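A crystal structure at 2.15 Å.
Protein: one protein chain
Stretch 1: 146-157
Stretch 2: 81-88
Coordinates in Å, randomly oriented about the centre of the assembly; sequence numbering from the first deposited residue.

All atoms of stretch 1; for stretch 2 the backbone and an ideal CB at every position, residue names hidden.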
ATOM      1  N   ALA A 146       5.310  -5.273  -0.931  1.00 29.01           N
ATOM      2  CA  ALA A 146       6.311  -5.067   0.134  1.00 30.46           C
ATOM      3  C   ALA A 146       6.900  -3.675   0.160  1.00 27.31           C
ATOM      4  O   ALA A 146       7.068  -2.987  -0.878  1.00 26.76           O
ATOM      5  CB  ALA A 146       7.421  -6.113   0.046  1.00 31.30           C
ATOM      6  N   ILE A 147       7.186  -3.258   1.376  1.00 26.65           N
ATOM      7  CA  ILE A 147       7.693  -1.913   1.645  1.00 28.46           C
ATOM      8  C   ILE A 147       8.755  -2.026   2.714  1.00 24.55           C
ATOM      9  O   ILE A 147       8.539  -2.640   3.749  1.00 25.41           O
ATOM     10  CB  ILE A 147       6.610  -0.953   2.237  1.00 25.31           C
ATOM     11  CG1 ILE A 147       5.545  -0.664   1.204  1.00 28.65           C
ATOM     12  CG2 ILE A 147       7.282   0.325   2.677  1.00 29.50           C
ATOM     13  CD1 ILE A 147       4.194  -0.190   1.711  1.00 29.28           C
ATOM     14  N   LEU A 148       9.854  -1.320   2.553  1.00 25.45           N
ATOM     15  CA  LEU A 148      10.897  -1.394   3.564  1.00 27.02           C
ATOM     16  C   LEU A 148      10.450  -1.017   4.975  1.00 24.91           C
ATOM     17  O   LEU A 148       9.879   0.014   5.251  1.00 26.25           O
ATOM     18  CB  LEU A 148      12.115  -0.543   3.124  1.00 32.18           C
ATOM     19  CG  LEU A 148      13.449  -0.793   3.813  1.00 39.15           C
ATOM     20  CD1 LEU A 148      13.941  -2.230   3.575  1.00 41.82           C
ATOM     21  CD2 LEU A 148      14.455   0.214   3.258  1.00 38.28           C
ATOM     22  N   LEU A 149      10.734  -1.876   5.909  1.00 26.35           N
ATOM     23  CA  LEU A 149      10.239  -1.706   7.249  1.00 29.56           C
ATOM     24  C   LEU A 149      10.769  -0.453   7.921  1.00 35.31           C
ATOM     25  O   LEU A 149      10.033   0.222   8.677  1.00 26.05           O
ATOM     26  CB  LEU A 149      10.580  -2.947   8.082  1.00 31.91           C
ATOM     27  CG  LEU A 149      10.300  -2.762   9.577  1.00 32.70           C
ATOM     28  CD1 LEU A 149       8.836  -2.508   9.871  1.00 32.63           C
ATOM     29  CD2 LEU A 149      10.781  -4.004  10.278  1.00 33.50           C
ATOM     30  N   GLU A 150      12.038  -0.115   7.629  1.00 37.53           N
ATOM     31  CA  GLU A 150      12.655   1.062   8.255  1.00 38.24           C
ATOM     32  C   GLU A 150      12.093   2.330   7.752  1.00 34.17           C
ATOM     33  O   GLU A 150      11.921   3.223   8.523  1.00 34.94           O
ATOM     34  CB  GLU A 150      14.176   1.060   8.062  1.00 43.82           C
ATOM     35  CG  GLU A 150      14.820   0.330   9.251  1.00 52.86           C
ATOM     36  CD  GLU A 150      14.472   1.011  10.583  1.00 57.61           C
ATOM     37  OE1 GLU A 150      14.641   2.257  10.642  1.00 47.53           O
ATOM     38  OE2 GLU A 150      14.011   0.327  11.541  1.00 56.09           O
ATOM     39  N   ASP A 151      11.793   2.382   6.461  1.00 34.47           N
ATOM     40  CA  ASP A 151      11.086   3.528   5.843  1.00 37.33           C
ATOM     41  C   ASP A 151       9.777   3.881   6.532  1.00 37.23           C
ATOM     42  O   ASP A 151       9.499   5.062   6.714  1.00 35.39           O
ATOM     43  CB  ASP A 151      10.767   3.275   4.381  1.00 37.73           C
ATOM     44  CG  ASP A 151      11.971   3.370   3.492  1.00 46.82           C
ATOM     45  OD1 ASP A 151      12.953   3.993   3.973  1.00 49.59           O
ATOM     46  OD2 ASP A 151      11.909   2.830   2.323  1.00 48.21           O
ATOM     47  N   LEU A 152       8.986   2.850   6.895  1.00 34.10           N
ATOM     48  CA  LEU A 152       7.703   3.024   7.570  1.00 30.56           C
ATOM     49  C   LEU A 152       7.890   3.449   9.013  1.00 31.11           C
ATOM     50  O   LEU A 152       7.237   4.379   9.483  1.00 28.97           O
ATOM     51  CB  LEU A 152       6.871   1.714   7.483  1.00 28.71           C
ATOM     52  CG  LEU A 152       6.318   1.363   6.095  1.00 25.83           C
ATOM     53  CD1 LEU A 152       5.882  -0.098   5.975  1.00 30.13           C
ATOM     54  CD2 LEU A 152       5.141   2.287   5.764  1.00 25.37           C
ATOM     55  N   LYS A 153       8.764   2.757   9.736  1.00 33.18           N
ATOM     56  CA  LYS A 153       9.045   3.061  11.142  1.00 34.15           C
ATOM     57  C   LYS A 153       9.514   4.513  11.344  1.00 32.09           C
ATOM     58  O   LYS A 153       9.084   5.162  12.285  1.00 38.07           O
ATOM     59  CB  LYS A 153      10.133   2.155  11.728  1.00 36.00           C
ATOM     60  CG  LYS A 153       9.688   0.742  12.047  1.00 41.06           C
ATOM     61  CD  LYS A 153      10.678   0.078  13.026  1.00 46.49           C
ATOM     62  CE  LYS A 153      10.018  -0.406  14.320  1.00 48.53           C
ATOM     63  NZ  LYS A 153      10.862  -1.354  15.161  1.00 46.88           N
ATOM     64  N   LYS A 154      10.394   4.993  10.486  1.00 32.77           N
ATOM     65  CA  LYS A 154      10.845   6.342  10.618  1.00 37.54           C
ATOM     66  C   LYS A 154       9.779   7.406  10.360  1.00 37.33           C
ATOM     67  O   LYS A 154       9.860   8.447  10.901  1.00 42.54           O
ATOM     68  CB  LYS A 154      12.118   6.596   9.823  1.00 37.66           C
ATOM     69  CG  LYS A 154      12.036   6.644   8.323  1.00 46.06           C
ATOM     70  CD  LYS A 154      13.389   7.134   7.807  1.00 49.97           C
ATOM     71  CE  LYS A 154      13.573   6.952   6.296  1.00 54.59           C
ATOM     72  NZ  LYS A 154      13.138   8.190   5.565  1.00 55.74           N
ATOM     73  N   ASN A 155       8.759   7.126   9.579  1.00 36.94           N
ATOM     74  CA  ASN A 155       7.746   8.117   9.249  1.00 33.93           C
ATOM     75  C   ASN A 155       6.539   8.007  10.100  1.00 38.64           C
ATOM     76  O   ASN A 155       5.804   8.970  10.273  1.00 44.72           O
ATOM     77  CB  ASN A 155       7.341   7.937   7.816  1.00 33.43           C
ATOM     78  CG  ASN A 155       8.344   8.505   6.892  1.00 33.48           C
ATOM     79  OD1 ASN A 155       8.506   9.735   6.893  1.00 36.75           O
ATOM     80  ND2 ASN A 155       8.972   7.677   6.039  1.00 28.60           N
ATOM     81  N   LEU A 156       6.317   6.831  10.648  1.00 40.84           N
ATOM     82  CA  LEU A 156       5.133   6.586  11.443  1.00 42.44           C
ATOM     83  C   LEU A 156       5.545   6.511  12.929  1.00 52.44           C
ATOM     84  O   LEU A 156       4.693   6.315  13.753  1.00 46.76           O
ATOM     85  CB  LEU A 156       4.420   5.277  10.990  1.00 42.85           C
ATOM     86  CG  LEU A 156       3.874   5.107   9.556  1.00 39.68           C
ATOM     87  CD1 LEU A 156       3.533   3.665   9.116  1.00 34.56           C
ATOM     88  CD2 LEU A 156       2.659   6.012   9.395  1.00 39.04           C
ATOM     89  N   LYS A 157       6.841   6.723  13.238  1.00 68.69           N
ATOM     90  CA  LYS A 157       7.495   6.437  14.553  1.00 75.46           C
ATOM     91  C   LYS A 157       6.781   5.404  15.419  1.00 78.29           C
ATOM     92  O   LYS A 157       6.987   4.205  15.241  1.00 75.35           O
ATOM     93  CB  LYS A 157       7.795   7.713  15.359  1.00 74.16           C
ATOM     94  CG  LYS A 157       6.648   8.695  15.413  1.00 76.48           C
ATOM     95  CD  LYS A 157       6.660   9.603  14.202  1.00 72.95           C
ATOM     96  CE  LYS A 157       5.261   9.873  13.654  1.00 70.28           C
ATOM     97  NZ  LYS A 157       5.420  10.663  12.408  1.00 67.65           N
ATOM     98  N   UNK A  81      -4.592   0.710  14.418  1.00 23.82           N
ATOM     99  CA  UNK A  81      -4.302  -0.574  13.829  1.00 23.56           C
ATOM    100  C   UNK A  81      -3.341  -0.379  12.644  1.00 21.62           C
ATOM    101  O   UNK A  81      -2.420  -1.163  12.418  1.00 24.78           O
ATOM    102  CB  UNK A  81      -5.592  -1.269  13.389  1.00 23.56           C
ATOM    103  N   UNK A  82      -3.585   0.604  11.815  1.00 20.88           N
ATOM    104  CA  UNK A  82      -2.709   0.757  10.657  1.00 19.20           C
ATOM    105  C   UNK A  82      -1.248   1.042  11.086  1.00 18.59           C
ATOM    106  O   UNK A  82      -0.322   0.483  10.583  1.00 20.68           O
ATOM    107  CB  UNK A  82      -3.227   1.884   9.761  1.00 19.20           C
ATOM    108  N   UNK A  83      -1.062   1.897  12.054  1.00 23.23           N
ATOM    109  CA  UNK A  83       0.303   2.244  12.547  1.00 26.84           C
ATOM    110  C   UNK A  83       0.975   0.999  13.088  1.00 24.16           C
ATOM    111  O   UNK A  83       2.050   0.715  12.685  1.00 22.64           O
ATOM    112  CB  UNK A  83       0.249   3.322  13.631  1.00 26.84           C
ATOM    113  N   UNK A  84       0.290   0.284  13.991  1.00 25.55           N
ATOM    114  CA  UNK A  84       0.849  -0.905  14.567  1.00 27.74           C
ATOM    115  C   UNK A  84       1.169  -1.914  13.448  1.00 28.02           C
ATOM    116  O   UNK A  84       2.316  -2.444  13.354  1.00 25.05           O
ATOM    117  CB  UNK A  84      -0.112  -1.502  15.597  1.00 27.74           C
ATOM    118  N   UNK A  85       0.186  -2.150  12.556  1.00 25.95           N
ATOM    119  CA  UNK A  85       0.365  -3.139  11.480  1.00 22.61           C
ATOM    120  C   UNK A  85       1.534  -2.825  10.606  1.00 23.07           C
ATOM    121  O   UNK A  85       2.241  -3.752  10.090  1.00 26.07           O
ATOM    122  CB  UNK A  85      -0.894  -3.231  10.616  1.00 22.61           C
ATOM    123  N   UNK A  86       1.710  -1.528  10.322  1.00 20.36           N
ATOM    124  CA  UNK A  86       2.752  -1.129   9.388  1.00 21.18           C
ATOM    125  C   UNK A  86       4.176  -0.985  10.004  1.00 24.85           C
ATOM    126  O   UNK A  86       5.140  -0.693   9.292  1.00 23.29           O
ATOM    127  CB  UNK A  86       2.342   0.201   8.753  1.00 21.18           C
ATOM    128  N   UNK A  87       4.291  -1.140  11.300  1.00 24.40           N
ATOM    129  CA  UNK A  87       5.569  -1.054  11.965  1.00 28.08           C
ATOM    130  C   UNK A  87       5.948  -2.338  12.737  1.00 32.75           C
ATOM    131  O   UNK A  87       7.157  -2.626  12.848  1.00 29.15           O
ATOM    132  CB  UNK A  87       5.553   0.141  12.920  1.00 28.08           C
ATOM    133  N   UNK A  88       4.925  -3.107  13.148  1.00 31.81           N
ATOM    134  CA  UNK A  88       5.077  -4.344  13.855  1.00 31.26           C
ATOM    135  C   UNK A  88       4.468  -5.552  13.193  1.00 32.45           C
ATOM    136  O   UNK A  88       4.720  -6.646  13.726  1.00 30.11           O
ATOM    137  CB  UNK A  88       4.478  -4.191  15.254  1.00 31.26           C
TER

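Stretch 2 is helical throughout and packs against helix 149-156 at 143° between N-to-C directions, with axes 8.9 Å apart at closest approach. The nearest CA pairs, K153 CA with 87 CA and L156 CA with 83 CA, set the register. What stretch 1 offers here is mainly aliphatic: L149, L152, L156 and, farther back, I147.

Position 81 has no atom of stretch 1 within 5.5 Å of its ideal CB, so this contact leaves the choice open. It is N81, whose backbone O accepts from the N of 85 at 2.8 Å.

At 82 CA-to-CB runs sideways and the ideal CB again has no near neighbour. A short side chain would miss stretch 1; a long apolar or aromatic one could reach the end of L156. The residue is F82, with chi1 at 173° (t), placing CE2 4.4 Å from L156 CD2, an oblique approach to the ring.

Position 83 also points sideways, its ideal CB 5.3 Å from L156 CB. That gap suits a medium apolar side chain, such as leucine, isoleucine or methionine. I83 fills it: chi1 and chi2 are both m, and CD1 comes 3.6 Å from L156 CD2.

Positions 84 and 85 have nothing of stretch 1 within 5.5 Å of their ideal CB atoms, so many residues would suit this contact. They are K84 and A85, and neither touches stretch 1.

Position 86 points toward stretch 1, its ideal CB 3.7 Å from L156 CD1 and 4.5 Å from L152 CD1. With carbon on both counts and no polar partner close by, a flexible apolar chain is favoured; leucine or methionine would be reasonable. M86, m at all three chi angles, packs its CB 3.7 Å from L156 CD1 and carries its CE to 3.8 Å from L152 CD1 and 4.1 Å from I147 CD1.

At 87 the ideal CB lies 4.3 Å from K153 CG, 4.9 Å from K157 O and 5.2 Å from L149 CD1. Such close quarters favour a small or beta-branched residue: alanine, serine, threonine or valine. T87 has chi1 at 59° (p), which lets OG1 donate to I83 O at 2.9 Å within its own helix, while CG2 lies 4.2 Å from L156 CB. With 83, 86 and 82, it forms the hole that receives L156. Its backbone also takes part, T87 O lying 3.4 Å from L149 CD1.

Position 88 points away, which permits a polar or charged chain. E88 makes no contact with stretch 1.

Stretch 2 (81-88) NFIKAMTE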
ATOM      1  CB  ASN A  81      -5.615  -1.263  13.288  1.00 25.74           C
ATOM      2  CG  ASN A  81      -6.617  -1.628  14.377  1.00 27.66           C
ATOM      3  OD1 ASN A  81      -7.811  -1.828  14.115  1.00 33.08           O
ATOM      4  ND2 ASN A  81      -6.151  -1.725  15.596  1.00 26.32           N
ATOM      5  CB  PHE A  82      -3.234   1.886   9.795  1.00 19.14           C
ATOM      6  CG  PHE A  82      -2.333   2.268   8.642  1.00 18.97           C
ATOM      7  CD1 PHE A  82      -2.391   1.573   7.449  1.00 20.48           C
ATOM      8  CD2 PHE A  82      -1.450   3.309   8.767  1.00 21.20           C
ATOM      9  CE1 PHE A  82      -1.569   1.907   6.415  1.00 22.50           C
ATOM     10  CE2 PHE A  82      -0.632   3.695   7.726  1.00 23.90           C
ATOM     11  CZ  PHE A  82      -0.709   3.029   6.534  1.00 23.74           C
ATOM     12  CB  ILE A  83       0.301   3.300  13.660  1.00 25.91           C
ATOM     13  CG1 ILE A  83      -0.310   4.630  13.190  1.00 31.13           C
ATOM     14  CG2 ILE A  83       1.719   3.481  14.276  1.00 26.89           C
ATOM     15  CD1 ILE A  83       0.250   5.137  11.926  1.00 32.93           C
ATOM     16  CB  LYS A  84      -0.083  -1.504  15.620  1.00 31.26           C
ATOM     17  CG  LYS A  84       0.316  -2.910  16.000  1.00 38.92           C
ATOM     18  CD  LYS A  84      -0.630  -3.513  17.026  1.00 45.11           C
ATOM     19  CE  LYS A  84      -0.114  -4.889  17.502  1.00 49.68           C
ATOM     20  NZ  LYS A  84       0.228  -5.802  16.333  1.00 50.72           N
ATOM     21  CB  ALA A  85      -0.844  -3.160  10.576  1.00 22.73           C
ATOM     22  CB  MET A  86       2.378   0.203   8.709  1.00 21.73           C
ATOM     23  CG  MET A  86       1.180   0.128   7.827  1.00 23.79           C
ATOM     24  SD  MET A  86       1.184  -1.071   6.447  1.00 26.44           S
ATOM     25  CE  MET A  86       2.146  -0.227   5.215  1.00 29.62           C
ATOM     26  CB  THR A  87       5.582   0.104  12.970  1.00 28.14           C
ATOM     27  OG1 THR A  87       4.562  -0.092  13.940  1.00 25.42           O
ATOM     28  CG2 THR A  87       5.377   1.419  12.229  1.00 29.67           C
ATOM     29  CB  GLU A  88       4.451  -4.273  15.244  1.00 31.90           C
ATOM     30  CG  GLU A  88       4.887  -3.083  16.097  1.00 39.63           C
ATOM     31  CD  GLU A  88       4.121  -3.053  17.396  1.00 40.41           C
ATOM     32  OE1 GLU A  88       3.636  -4.134  17.783  1.00 48.61           O
ATOM     33  OE2 GLU A  88       3.966  -1.970  17.991  1.00 40.25           O
TER
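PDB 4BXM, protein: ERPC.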